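Local coordinates for UDP-N-acetylglucosamine 2-epimerase (Methanocaldococcus jannaschii, PDB 4NES), which probably catalyses the reversible epimerisation at C-2 of UDP-N-acetylglucosamine to UDP-N-acetylmannosamine, the activated donor of ManNAc residues, at residues D29-H34 with N55-L60; L204-A209 with L285-G290; C302-D307 with N320-D325. All coordinates share one frame; numbering follows the deposited sequence.

Contact 1: residues D29-H34 with N55-L60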
loop_
_atom_site.group_PDB
_atom_site.type_symbol
_atom_site.label_atom_id
_atom_site.label_comp_id
_atom_site.label_asym_id
_atom_site.label_seq_id
_atom_site.Cartn_x
_atom_site.Cartn_y
_atom_site.Cartn_z
ATOM N N ASP A 29 18.788 -1.549 21.412
ATOM C CA ASP A 29 17.831 -2.582 21.788
ATOM C C ASP A 29 17.060 -3.006 20.536
ATOM O O ASP A 29 16.240 -2.246 20.017
ATOM C CB ASP A 29 16.870 -2.014 22.835
ATOM C CG ASP A 29 15.807 -3.005 23.266
ATOM O OD1 ASP A 29 16.021 -4.225 23.117
ATOM O OD2 ASP A 29 14.762 -2.548 23.776
ATOM N N TRP A 30 17.326 -4.212 20.058
ATOM C CA TRP A 30 16.694 -4.684 18.833
ATOM C C TRP A 30 16.364 -6.166 18.904
ATOM O O TRP A 30 17.005 -6.931 19.630
ATOM C CB TRP A 30 17.614 -4.424 17.643
ATOM C CG TRP A 30 18.836 -5.286 17.663
ATOM C CD1 TRP A 30 20.001 -5.046 18.340
ATOM C CD2 TRP A 30 19.014 -6.525 16.984
ATOM N NE1 TRP A 30 20.890 -6.066 18.125
ATOM C CE2 TRP A 30 20.309 -6.995 17.292
ATOM C CE3 TRP A 30 18.208 -7.297 16.141
ATOM C CZ2 TRP A 30 20.814 -8.192 16.790
ATOM C CZ3 TRP A 30 18.709 -8.487 15.641
ATOM C CH2 TRP A 30 19.999 -8.920 15.967
ATOM N N HIS A 31 15.367 -6.571 18.125
ATOM C CA HIS A 31 15.005 -7.974 18.017
ATOM C C HIS A 31 14.369 -8.232 16.668
ATOM O O HIS A 31 14.070 -7.290 15.925
ATOM C CB HIS A 31 14.063 -8.402 19.154
ATOM C CG HIS A 31 14.767 -8.686 20.450
ATOM N ND1 HIS A 31 14.822 -7.786 21.481
ATOM C CD2 HIS A 31 15.466 -9.781 20.861
ATOM C CE1 HIS A 31 15.516 -8.304 22.488
ATOM N NE2 HIS A 31 15.916 -9.508 22.129
ATOM N N ILE A 32 14.163 -9.509 16.366
ATOM C CA ILE A 32 13.617 -9.931 15.086
ATOM C C ILE A 32 12.217 -10.483 15.286
ATOM O O ILE A 32 11.968 -11.310 16.180
ATOM C CB ILE A 32 14.484 -11.031 14.440
ATOM C CG1 ILE A 32 15.908 -10.518 14.200
ATOM C CG2 ILE A 32 13.847 -11.542 13.150
ATOM C CD1 ILE A 32 16.883 -11.611 13.782
ATOM N N ILE A 33 11.305 -10.016 14.440
ATOM C CA ILE A 33 9.986 -10.607 14.287
ATOM C C ILE A 33 9.990 -11.382 12.971
ATOM O O ILE A 33 10.180 -10.811 11.893
ATOM C CB ILE A 33 8.882 -9.533 14.228
ATOM C CG1 ILE A 33 8.858 -8.689 15.511
ATOM C CG2 ILE A 33 7.522 -10.185 13.966
ATOM C CD1 ILE A 33 7.972 -7.457 15.387
ATOM N N HIS A 34 9.798 -12.693 13.063
ATOM C CA HIS A 34 9.787 -13.563 11.894
ATOM C C HIS A 34 8.328 -13.916 11.580
ATOM O O HIS A 34 7.620 -14.440 12.440
ATOM C CB HIS A 34 10.585 -14.829 12.227
ATOM C CG HIS A 34 11.065 -15.610 11.041
ATOM N ND1 HIS A 34 10.387 -15.652 9.834
ATOM C CD2 HIS A 34 12.145 -16.407 10.884
ATOM C CE1 HIS A 34 11.039 -16.425 8.990
ATOM N NE2 HIS A 34 12.114 -16.903 9.603
ATOM N N ASN A 55 18.062 -16.201 17.363
ATOM C CA ASN A 55 16.674 -16.616 17.238
ATOM C C ASN A 55 15.754 -15.409 17.245
ATOM O O ASN A 55 15.950 -14.474 18.025
ATOM C CB ASN A 55 16.274 -17.531 18.394
ATOM C CG ASN A 55 17.201 -18.709 18.558
ATOM O OD1 ASN A 55 17.643 -19.309 17.579
ATOM N ND2 ASN A 55 17.503 -19.051 19.806
ATOM N N PRO A 56 14.743 -15.423 16.371
ATOM C CA PRO A 56 13.715 -14.386 16.452
ATOM C C PRO A 56 13.052 -14.376 17.828
ATOM O O PRO A 56 12.889 -15.432 18.450
ATOM C CB PRO A 56 12.700 -14.833 15.402
ATOM C CG PRO A 56 13.510 -15.571 14.388
ATOM C CD PRO A 56 14.547 -16.311 15.208
ATOM N N LYS A 57 12.681 -13.192 18.300
ATOM C CA LYS A 57 11.925 -13.084 19.541
ATOM C C LYS A 57 10.477 -13.517 19.327
ATOM O O LYS A 57 9.844 -14.076 20.230
ATOM C CB LYS A 57 11.981 -11.653 20.080
ATOM C CG LYS A 57 11.336 -11.496 21.445
ATOM C CD LYS A 57 11.556 -10.110 22.009
ATOM C CE LYS A 57 10.827 -9.959 23.333
ATOM N NZ LYS A 57 11.210 -8.697 24.033
ATOM N N TYR A 58 9.957 -13.257 18.127
ATOM C CA TYR A 58 8.592 -13.630 17.774
ATOM C C TYR A 58 8.581 -14.433 16.490
ATOM O O TYR A 58 9.257 -14.078 15.521
ATOM C CB TYR A 58 7.703 -12.389 17.595
ATOM C CG TYR A 58 7.450 -11.664 18.886
ATOM C CD1 TYR A 58 6.406 -12.042 19.713
ATOM C CD2 TYR A 58 8.262 -10.614 19.289
ATOM C CE1 TYR A 58 6.170 -11.394 20.911
ATOM C CE2 TYR A 58 8.034 -9.959 20.492
ATOM C CZ TYR A 58 6.987 -10.354 21.295
ATOM O OH TYR A 58 6.747 -9.713 22.494
ATOM N N ASN A 59 7.819 -15.521 16.502
ATOM C CA ASN A 59 7.528 -16.301 15.306
ATOM C C ASN A 59 6.021 -16.312 15.116
ATOM O O ASN A 59 5.284 -16.809 15.974
ATOM C CB ASN A 59 8.047 -17.726 15.466
ATOM C CG ASN A 59 9.548 -17.792 15.490
ATOM O OD1 ASN A 59 10.204 -17.724 14.448
ATOM N ND2 ASN A 59 10.114 -17.945 16.687
ATOM N N LEU A 60 5.553 -15.747 14.009
ATOM C CA LEU A 60 4.117 -15.570 13.813
ATOM C C LEU A 60 3.457 -16.769 13.122
ATOM O O LEU A 60 2.232 -16.904 13.143
ATOM C CB LEU A 60 3.838 -14.280 13.036
ATOM C CG LEU A 60 4.521 -13.034 13.605
ATOM C CD1 LEU A 60 4.098 -11.791 12.851
ATOM C CD2 LEU A 60 4.232 -12.881 15.090
HETATM O O HOH W 1 15.994 -11.613 18.172
#
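The imidazole of H31 carries K57 over one face: CD of the lysine stands 4.0 Å from the centroid of the H31 ring, 16° off the normal and displaced toward the rim, a CH-pi contact. K57 reaches it with CG anti to its backbone N (chi1 -174°) and an extended chain beyond, whose ammonium forms a long, weak ion pair with E85. The ring of H34 is met differently, at its edge, where CG of P56 lies in the ring plane, 3.9 Å from H34 CD2; the proline also touches H34 CB. OD1 of N59 comes to the same histidine near CB, the amide turned 39° from the ring. The polar ends here are occupied elsewhere: H34 NE2 bonds D44, H34 ND1 the backbone N of N36, and N59 OD1 the side chain of N36. On the opposite face of the sheet, I33 CG2 packs against L60 CD1 at 3.9 Å and more loosely against Y58 CB, with V81 and I78 of helix 67-85 covering this side; Y58 OH bonds E85. Backbone bonds join the two segments in parallel register: H34 N gives a nearly straight bond to Y58 O (2.9 Å) and L60 N bonds H34 O, while I32 O accepts K57 N, just before the short strand, and, weakly, Y58 N. A water bridges I32 N, by a weak bond, and N55 O. Strands 30-34 and 58-59, linked through helix 45-50, form a beta-alpha-beta crossover at the edge of the seven-stranded parallel sheet of one Rossmann-like half of the GT-B fold.

Contact 2: residues L204-A209 with L285-G290; sequences LTLHRA and LTDSGG. With UDP (uridine-5'-diphosphate), chain C; UD1 (uridine-diphosphate-N-acetylglucosamine), chain B.
D287 spreads its carboxylate across the turn after strand 201-205 and takes up two successive backbone N-H groups: H207 N meets the syn lone pair of D287 OD1 at 2.8 Å, and R208 N comes from above the carboxylate plane to D287 OD2 at 2.9 Å. N211 also gives to OD2, and a water to OD1; that water is also hydrogen-bonded to H207 ND1 and T205 OG1. The backbone O of D287 receives R208 NH1 in the guanidinium plane (3.0 Å). The arginine chain bends at chi2 (-90°) and chi3 (67°), and R208 CG packs 3.2 Å from D287 O. Between the strands, T205 N bonds L285 O, whereas D287 N to T205 O is weak. T286 OG1 donates to T205 OG1 (2.7 Å) and accepts from S288 N, closing an ST turn. These are the C-terminal ends of parallel strands in the second GT-B half, facing the cleft between the two halves: S288 OG donates to UDP O2A (2.6 Å) and accepts from V291 N, capping helix 289-298, and the N-H groups of G289 and G290 hold O2B and O1B of the beta-phosphate at the helix N terminus. R208 NH1 also grips O2B. H207, probably the active-site residue, has its ring stacked with H241, and H207 NE2 donates to UD1 O4' (2.9 Å) on the UDP-GlcNAc sugar; R208 NH2 shares that O4' and forms a salt bridge with E129.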
loop_
_atom_site.group_PDB
_atom_site.type_symbol
_atom_site.label_atom_id
_atom_site.label_comp_id
_atom_site.label_asym_id
_atom_site.label_seq_id
_atom_site.Cartn_x
_atom_site.Cartn_y
_atom_site.Cartn_z
ATOM N N LEU A 204 21.296 -22.878 -12.547
ATOM C CA LEU A 204 19.944 -22.399 -12.802
ATOM C C LEU A 204 19.111 -22.284 -11.528
ATOM O O LEU A 204 19.099 -23.204 -10.711
ATOM C CB LEU A 204 19.246 -23.357 -13.774
ATOM C CG LEU A 204 17.755 -23.158 -14.060
ATOM C CD1 LEU A 204 17.489 -21.869 -14.819
ATOM C CD2 LEU A 204 17.211 -24.369 -14.832
ATOM N N THR A 205 18.419 -21.157 -11.362
ATOM C CA THR A 205 17.316 -21.064 -10.402
ATOM C C THR A 205 16.137 -20.396 -11.088
ATOM O O THR A 205 16.328 -19.548 -11.946
ATOM C CB THR A 205 17.663 -20.297 -9.087
ATOM O OG1 THR A 205 17.699 -18.880 -9.327
ATOM C CG2 THR A 205 18.972 -20.788 -8.460
ATOM N N LEU A 206 14.922 -20.782 -10.716
ATOM C CA LEU A 206 13.728 -20.246 -11.348
ATOM C C LEU A 206 12.579 -20.321 -10.366
ATOM O O LEU A 206 12.221 -21.420 -9.937
ATOM C CB LEU A 206 13.371 -21.074 -12.594
ATOM C CG LEU A 206 12.298 -20.470 -13.506
ATOM C CD1 LEU A 206 12.920 -19.390 -14.377
ATOM C CD2 LEU A 206 11.637 -21.537 -14.366
ATOM N N HIS A 207 11.977 -19.181 -10.028
ATOM C CA HIS A 207 10.835 -19.196 -9.107
ATOM C C HIS A 207 9.855 -18.021 -9.188
ATOM O O HIS A 207 8.920 -17.967 -8.391
ATOM C CB HIS A 207 11.299 -19.366 -7.647
ATOM C CG HIS A 207 11.852 -18.117 -7.024
ATOM N ND1 HIS A 207 13.168 -17.737 -7.145
ATOM C CD2 HIS A 207 11.253 -17.166 -6.256
ATOM C CE1 HIS A 207 13.362 -16.608 -6.486
ATOM N NE2 HIS A 207 12.217 -16.240 -5.940
ATOM N N ARG A 208 10.057 -17.075 -10.102
ATOM C CA ARG A 208 9.116 -15.946 -10.204
ATOM C C ARG A 208 7.720 -16.486 -10.453
ATOM O O ARG A 208 7.542 -17.392 -11.272
ATOM C CB ARG A 208 9.480 -15.004 -11.354
ATOM C CG ARG A 208 10.781 -14.221 -11.185
ATOM C CD ARG A 208 10.600 -12.870 -10.500
ATOM N NE ARG A 208 10.187 -12.958 -9.103
ATOM C CZ ARG A 208 10.999 -13.218 -8.088
ATOM N NH1 ARG A 208 12.291 -13.464 -8.297
ATOM N NH2 ARG A 208 10.509 -13.252 -6.854
ATOM N N ALA A 209 6.729 -15.923 -9.771
ATOM C CA ALA A 209 5.348 -16.364 -9.938
ATOM C C ALA A 209 4.932 -16.332 -11.408
ATOM O O ALA A 209 4.289 -17.266 -11.908
ATOM C CB ALA A 209 4.408 -15.506 -9.102
ATOM N N LEU A 285 21.951 -18.829 -14.941
ATOM C CA LEU A 285 20.652 -18.603 -15.567
ATOM C C LEU A 285 19.641 -18.472 -14.453
ATOM O O LEU A 285 19.528 -19.358 -13.611
ATOM C CB LEU A 285 20.258 -19.810 -16.413
ATOM C CG LEU A 285 21.301 -20.353 -17.381
ATOM C CD1 LEU A 285 20.924 -21.758 -17.858
ATOM C CD2 LEU A 285 21.404 -19.419 -18.542
ATOM N N THR A 286 18.895 -17.374 -14.420
ATOM C CA THR A 286 18.047 -17.151 -13.263
ATOM C C THR A 286 16.882 -16.216 -13.528
ATOM O O THR A 286 16.895 -15.426 -14.482
ATOM C CB THR A 286 18.890 -16.579 -12.096
ATOM O OG1 THR A 286 18.186 -16.717 -10.853
ATOM C CG2 THR A 286 19.237 -15.111 -12.328
ATOM N N ASP A 287 15.883 -16.293 -12.656
ATOM C CA ASP A 287 14.915 -15.210 -12.549
ATOM C C ASP A 287 14.880 -14.608 -11.138
ATOM O O ASP A 287 13.965 -13.852 -10.799
ATOM C CB ASP A 287 13.512 -15.610 -13.046
ATOM C CG ASP A 287 12.826 -16.633 -12.153
ATOM O OD1 ASP A 287 13.387 -17.010 -11.110
ATOM O OD2 ASP A 287 11.690 -17.036 -12.485
ATOM N N SER A 288 15.875 -14.953 -10.320
ATOM C CA SER A 288 16.009 -14.416 -8.971
ATOM C C SER A 288 16.576 -13.001 -8.961
ATOM O O SER A 288 17.465 -12.687 -9.756
ATOM C CB SER A 288 16.968 -15.314 -8.191
ATOM O OG SER A 288 17.378 -14.679 -6.993
ATOM N N GLY A 289 16.101 -12.158 -8.044
ATOM C CA GLY A 289 16.671 -10.826 -7.900
ATOM C C GLY A 289 18.062 -10.862 -7.302
ATOM O O GLY A 289 19.007 -10.272 -7.835
ATOM N N GLY A 290 18.197 -11.547 -6.174
ATOM C CA GLY A 290 19.480 -11.638 -5.506
ATOM C C GLY A 290 20.552 -12.321 -6.338
ATOM O O GLY A 290 21.711 -11.914 -6.291
HETATM N N1 UDP C . 20.243 -18.849 -2.435
HETATM C C2 UDP C . 20.717 -19.778 -1.572
HETATM N N3 UDP C . 20.560 -21.091 -1.848
HETATM C C4 UDP C . 19.936 -21.527 -2.964
HETATM C C5 UDP C . 19.430 -20.594 -3.880
HETATM C C6 UDP C . 19.596 -19.240 -3.572
HETATM O O2 UDP C . 21.293 -19.433 -0.537
HETATM O O4 UDP C . 19.794 -22.892 -3.196
HETATM C "C1'" UDP C . 20.341 -17.403 -2.168
HETATM C "C2'" UDP C . 21.047 -16.581 -3.112
HETATM O "O2'" UDP C . 22.439 -16.684 -2.917
HETATM C "C3'" UDP C . 20.489 -15.243 -2.875
HETATM C "C4'" UDP C . 19.138 -15.502 -2.400
HETATM O "O4'" UDP C . 19.011 -16.892 -2.233
HETATM O "O3'" UDP C . 21.183 -14.497 -1.914
HETATM C "C5'" UDP C . 18.074 -15.085 -3.358
HETATM O "O5'" UDP C . 16.792 -15.467 -2.920
HETATM P PA UDP C . 15.625 -15.846 -3.923
HETATM O O1A UDP C . 14.826 -16.970 -3.301
HETATM O O2A UDP C . 16.222 -16.228 -5.261
HETATM O O3A UDP C . 14.653 -14.610 -4.037
HETATM P PB UDP C . 14.723 -13.216 -4.753
HETATM O O1B UDP C . 16.123 -12.634 -4.624
HETATM O O2B UDP C . 14.306 -13.389 -6.191
HETATM O O3B UDP C . 13.702 -12.418 -3.992
HETATM C "C1'" UD1 B . 8.417 -15.381 -1.950
HETATM C "C2'" UD1 B . 8.349 -13.947 -2.375
HETATM C "C3'" UD1 B . 9.294 -13.662 -3.440
HETATM C "C4'" UD1 B . 10.669 -14.066 -3.122
HETATM C "C5'" UD1 B . 10.702 -15.489 -2.626
HETATM C "C6'" UD1 B . 12.032 -15.879 -2.104
HETATM C "C7'" UD1 B . 6.017 -12.912 -2.103
HETATM C "C8'" UD1 B . 4.680 -12.664 -2.736
HETATM N "N2'" UD1 B . 6.987 -13.642 -2.886
HETATM O "O1'" UD1 B . 8.054 -16.184 -3.015
HETATM O "O3'" UD1 B . 9.261 -12.255 -3.742
HETATM O "O4'" UD1 B . 11.509 -13.943 -4.258
HETATM O "O5'" UD1 B . 9.786 -15.674 -1.551
HETATM O "O6'" UD1 B . 12.353 -17.209 -2.277
HETATM O "O7'" UD1 B . 6.262 -12.512 -0.962
HETATM N N1 UD1 B . 7.031 -23.138 0.087
HETATM C C2 UD1 B . 7.503 -24.167 0.793
HETATM N N3 UD1 B . 8.270 -23.959 1.861
HETATM C C4 UD1 B . 8.575 -22.718 2.263
HETATM C C5 UD1 B . 8.104 -21.624 1.551
HETATM C C6 UD1 B . 7.317 -21.861 0.435
HETATM O O2 UD1 B . 7.248 -25.310 0.464
HETATM O O4 UD1 B . 9.361 -22.527 3.362
HETATM C C1B UD1 B . 6.190 -23.351 -1.115
HETATM C C2B UD1 B . 4.752 -23.526 -0.837
HETATM O "O2'" UD1 B . 4.204 -24.443 -1.752
HETATM C C3B UD1 B . 4.206 -22.209 -1.073
HETATM C C4B UD1 B . 5.015 -21.740 -2.226
HETATM O O4B UD1 B . 6.317 -22.256 -2.025
HETATM O O3B UD1 B . 2.825 -22.182 -1.333
HETATM C C5B UD1 B . 5.083 -20.258 -2.320
HETATM O O5B UD1 B . 5.484 -19.601 -1.144
HETATM P PA UD1 B . 5.352 -18.059 -1.024
HETATM O O1A UD1 B . 3.909 -17.687 -1.174
HETATM O O2A UD1 B . 5.918 -17.634 0.291
HETATM O O3A UD1 B . 6.095 -17.397 -2.231
HETATM P PB UD1 B . 7.556 -17.667 -2.811
HETATM O O1B UD1 B . 7.400 -18.272 -4.167
HETATM O O2B UD1 B . 8.404 -18.421 -1.823
HETATM O O HOH W 2 15.108 -17.906 -9.101
#

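Contact 3: residues C302-D307 with N320-D325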
loop_
_atom_site.group_PDB
_atom_site.type_symbol
_atom_site.label_atom_id
_atom_site.label_comp_id
_atom_site.label_asym_id
_atom_site.label_seq_id
_atom_site.Cartn_x
_atom_site.Cartn_y
_atom_site.Cartn_z
ATOM N N CYS A 302 25.554 -13.518 -16.406
ATOM C CA CYS A 302 24.201 -13.863 -16.011
ATOM C C CYS A 302 23.241 -13.738 -17.192
ATOM O O CYS A 302 23.365 -12.823 -18.021
ATOM C CB CYS A 302 23.755 -12.949 -14.864
ATOM S SG CYS A 302 22.213 -13.458 -14.061
ATOM N N ILE A 303 22.301 -14.672 -17.281
ATOM C CA ILE A 303 21.203 -14.574 -18.233
ATOM C C ILE A 303 19.914 -14.624 -17.436
ATOM O O ILE A 303 19.667 -15.584 -16.696
ATOM C CB ILE A 303 21.246 -15.707 -19.266
ATOM C CG1 ILE A 303 22.454 -15.534 -20.179
ATOM C CG2 ILE A 303 19.952 -15.732 -20.085
ATOM C CD1 ILE A 303 22.757 -16.758 -21.015
ATOM N N THR A 304 19.106 -13.577 -17.572
ATOM C CA THR A 304 17.904 -13.436 -16.758
ATOM C C THR A 304 16.668 -13.828 -17.559
ATOM O O THR A 304 16.385 -13.258 -18.623
ATOM C CB THR A 304 17.769 -12.017 -16.173
ATOM O OG1 THR A 304 18.891 -11.757 -15.322
ATOM C CG2 THR A 304 16.509 -11.903 -15.335
ATOM N N LEU A 305 15.947 -14.822 -17.051
ATOM C CA LEU A 305 14.786 -15.388 -17.736
ATOM C C LEU A 305 13.529 -14.578 -17.409
ATOM O O LEU A 305 12.536 -15.112 -16.901
ATOM C CB LEU A 305 14.635 -16.861 -17.329
ATOM C CG LEU A 305 15.880 -17.732 -17.572
ATOM C CD1 LEU A 305 15.845 -18.988 -16.709
ATOM C CD2 LEU A 305 16.010 -18.105 -19.037
ATOM N N ARG A 306 13.591 -13.277 -17.700
ATOM C CA ARG A 306 12.499 -12.337 -17.443
ATOM C C ARG A 306 12.469 -11.318 -18.570
ATOM O O ARG A 306 13.452 -11.167 -19.300
ATOM C CB ARG A 306 12.704 -11.609 -16.105
ATOM C CG ARG A 306 12.664 -12.503 -14.876
ATOM C CD ARG A 306 13.045 -11.738 -13.600
ATOM N NE ARG A 306 12.238 -10.534 -13.442
ATOM C CZ ARG A 306 12.497 -9.551 -12.581
ATOM N NH1 ARG A 306 13.535 -9.639 -11.762
ATOM N NH2 ARG A 306 11.715 -8.483 -12.536
ATOM N N ASP A 307 11.342 -10.619 -18.711
ATOM C CA ASP A 307 11.194 -9.606 -19.754
ATOM C C ASP A 307 11.738 -8.264 -19.298
ATOM O O ASP A 307 11.939 -7.349 -20.103
ATOM C CB ASP A 307 9.720 -9.449 -20.139
ATOM C CG ASP A 307 9.151 -10.687 -20.786
ATOM O OD1 ASP A 307 9.886 -11.341 -21.554
ATOM O OD2 ASP A 307 7.969 -11.002 -20.531
ATOM N N ASN A 320 24.762 -8.887 -17.542
ATOM C CA ASN A 320 23.461 -9.561 -17.523
ATOM C C ASN A 320 22.734 -9.237 -18.815
ATOM O O ASN A 320 22.963 -8.184 -19.416
ATOM C CB ASN A 320 22.666 -9.052 -16.310
ATOM C CG ASN A 320 21.383 -9.849 -16.019
ATOM O OD1 ASN A 320 21.158 -10.949 -16.538
ATOM N ND2 ASN A 320 20.552 -9.291 -15.141
ATOM N N ILE A 321 21.874 -10.153 -19.242
ATOM C CA ILE A 321 21.070 -9.969 -20.445
ATOM C C ILE A 321 19.705 -10.598 -20.199
ATOM O O ILE A 321 19.615 -11.670 -19.590
ATOM C CB ILE A 321 21.772 -10.586 -21.676
ATOM C CG1 ILE A 321 20.945 -10.386 -22.949
ATOM C CG2 ILE A 321 22.098 -12.050 -21.434
ATOM C CD1 ILE A 321 21.729 -10.696 -24.199
ATOM N N LEU A 322 18.649 -9.920 -20.649
ATOM C CA LEU A 322 17.283 -10.404 -20.468
ATOM C C LEU A 322 16.818 -11.205 -21.678
ATOM O O LEU A 322 16.946 -10.740 -22.814
ATOM C CB LEU A 322 16.325 -9.233 -20.261
ATOM C CG LEU A 322 16.695 -8.228 -19.177
ATOM C CD1 LEU A 322 15.653 -7.134 -19.077
ATOM C CD2 LEU A 322 16.859 -8.926 -17.848
ATOM N N VAL A 323 16.267 -12.393 -21.428
ATOM C CA VAL A 323 15.775 -13.261 -22.508
ATOM C C VAL A 323 14.330 -13.729 -22.341
ATOM O O VAL A 323 13.786 -14.397 -23.230
ATOM C CB VAL A 323 16.671 -14.512 -22.683
ATOM C CG1 VAL A 323 18.084 -14.105 -23.015
ATOM C CG2 VAL A 323 16.627 -15.385 -21.437
ATOM N N GLY A 324 13.719 -13.397 -21.209
ATOM C CA GLY A 324 12.365 -13.831 -20.915
ATOM C C GLY A 324 12.129 -15.318 -21.104
ATOM O O GLY A 324 12.899 -16.167 -20.612
ATOM N N ASP A 325 11.072 -15.577 -21.879
ATOM C CA ASP A 325 10.448 -16.854 -22.217
ATOM C C ASP A 325 11.074 -17.443 -23.483
ATOM O O ASP A 325 10.885 -18.622 -23.805
ATOM C CB ASP A 325 8.972 -16.507 -22.518
ATOM C CG ASP A 325 8.126 -17.692 -22.942
ATOM O OD1 ASP A 325 8.304 -18.222 -24.057
ATOM O OD2 ASP A 325 7.209 -18.050 -22.184
HETATM O O HOH W 3 9.418 -13.488 -22.823
#
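Strand 302-304 and the weakly bonded strand 320-322 run parallel, their axes 4.7 Å apart and 22° from each other, with the firmest bonds at T304, the last strand residue: T304 N bonds I321 O (2.8 Å) and T304 O accepts V323 N (2.9 Å), whereas the bond from I321 N to C302 O is weak. T304 OG1, beside its own backbone N (chi1 -62°), donates a hydrogen bond to N320 OD1 at 2.7 Å, lying in the amide plane on a lone pair. N320 ND2 is bonded to T314, and the C302 side chain lies against the same amide. Next to it L322 CD2 touches T304 CB at 3.6 Å, the two side chains pointing the same way. These two strands, joined through the short helix 313-316, form a beta-alpha-beta crossover at the edge of the six-stranded sheet of the second GT-B half. The other face is apolar: I303 CG1 lies alongside I321 CG2, I303 CG2 meets V323 CG2 at 3.6 Å, and A333 of helix 327-338 packs on all three residues. V323 CG2 also reaches L305 CD2. Past the strands, L305 centres an inverse gamma turn, and beyond it G324 N makes a weak bond to R306 O; G324 has positive phi (50°), and its CA lies 3.6 Å from D307 OD1. The guanidinium of R306 forms a salt bridge with E310, while a water joins D307 OD1 to D325 N.

In the fold
Contacts 2 and 3 belong to one sheet, with centres about 10 Å apart: strand 283-286 lies beside strand 302-304, and T286 N and O probably bond I303 O and L305 N. Contact 1 sits in the other sheet, its centre about 28 Å from that of contact 2 and 36 Å from that of contact 3. Contact 2 is wholly buried near the middle of the chain and mostly polar, with carboxylate, hydroxyl, guanidinium, imidazole and helix-end N-H groups serving backbone and ligands. Contacts 1 and 3 both pair an outermost strand with its neighbour; contact 3 is largely buried and mixes apolar packing with a threonine-asparagine bond, while partly exposed contact 1 sets histidine rings against a lysine chain and a proline.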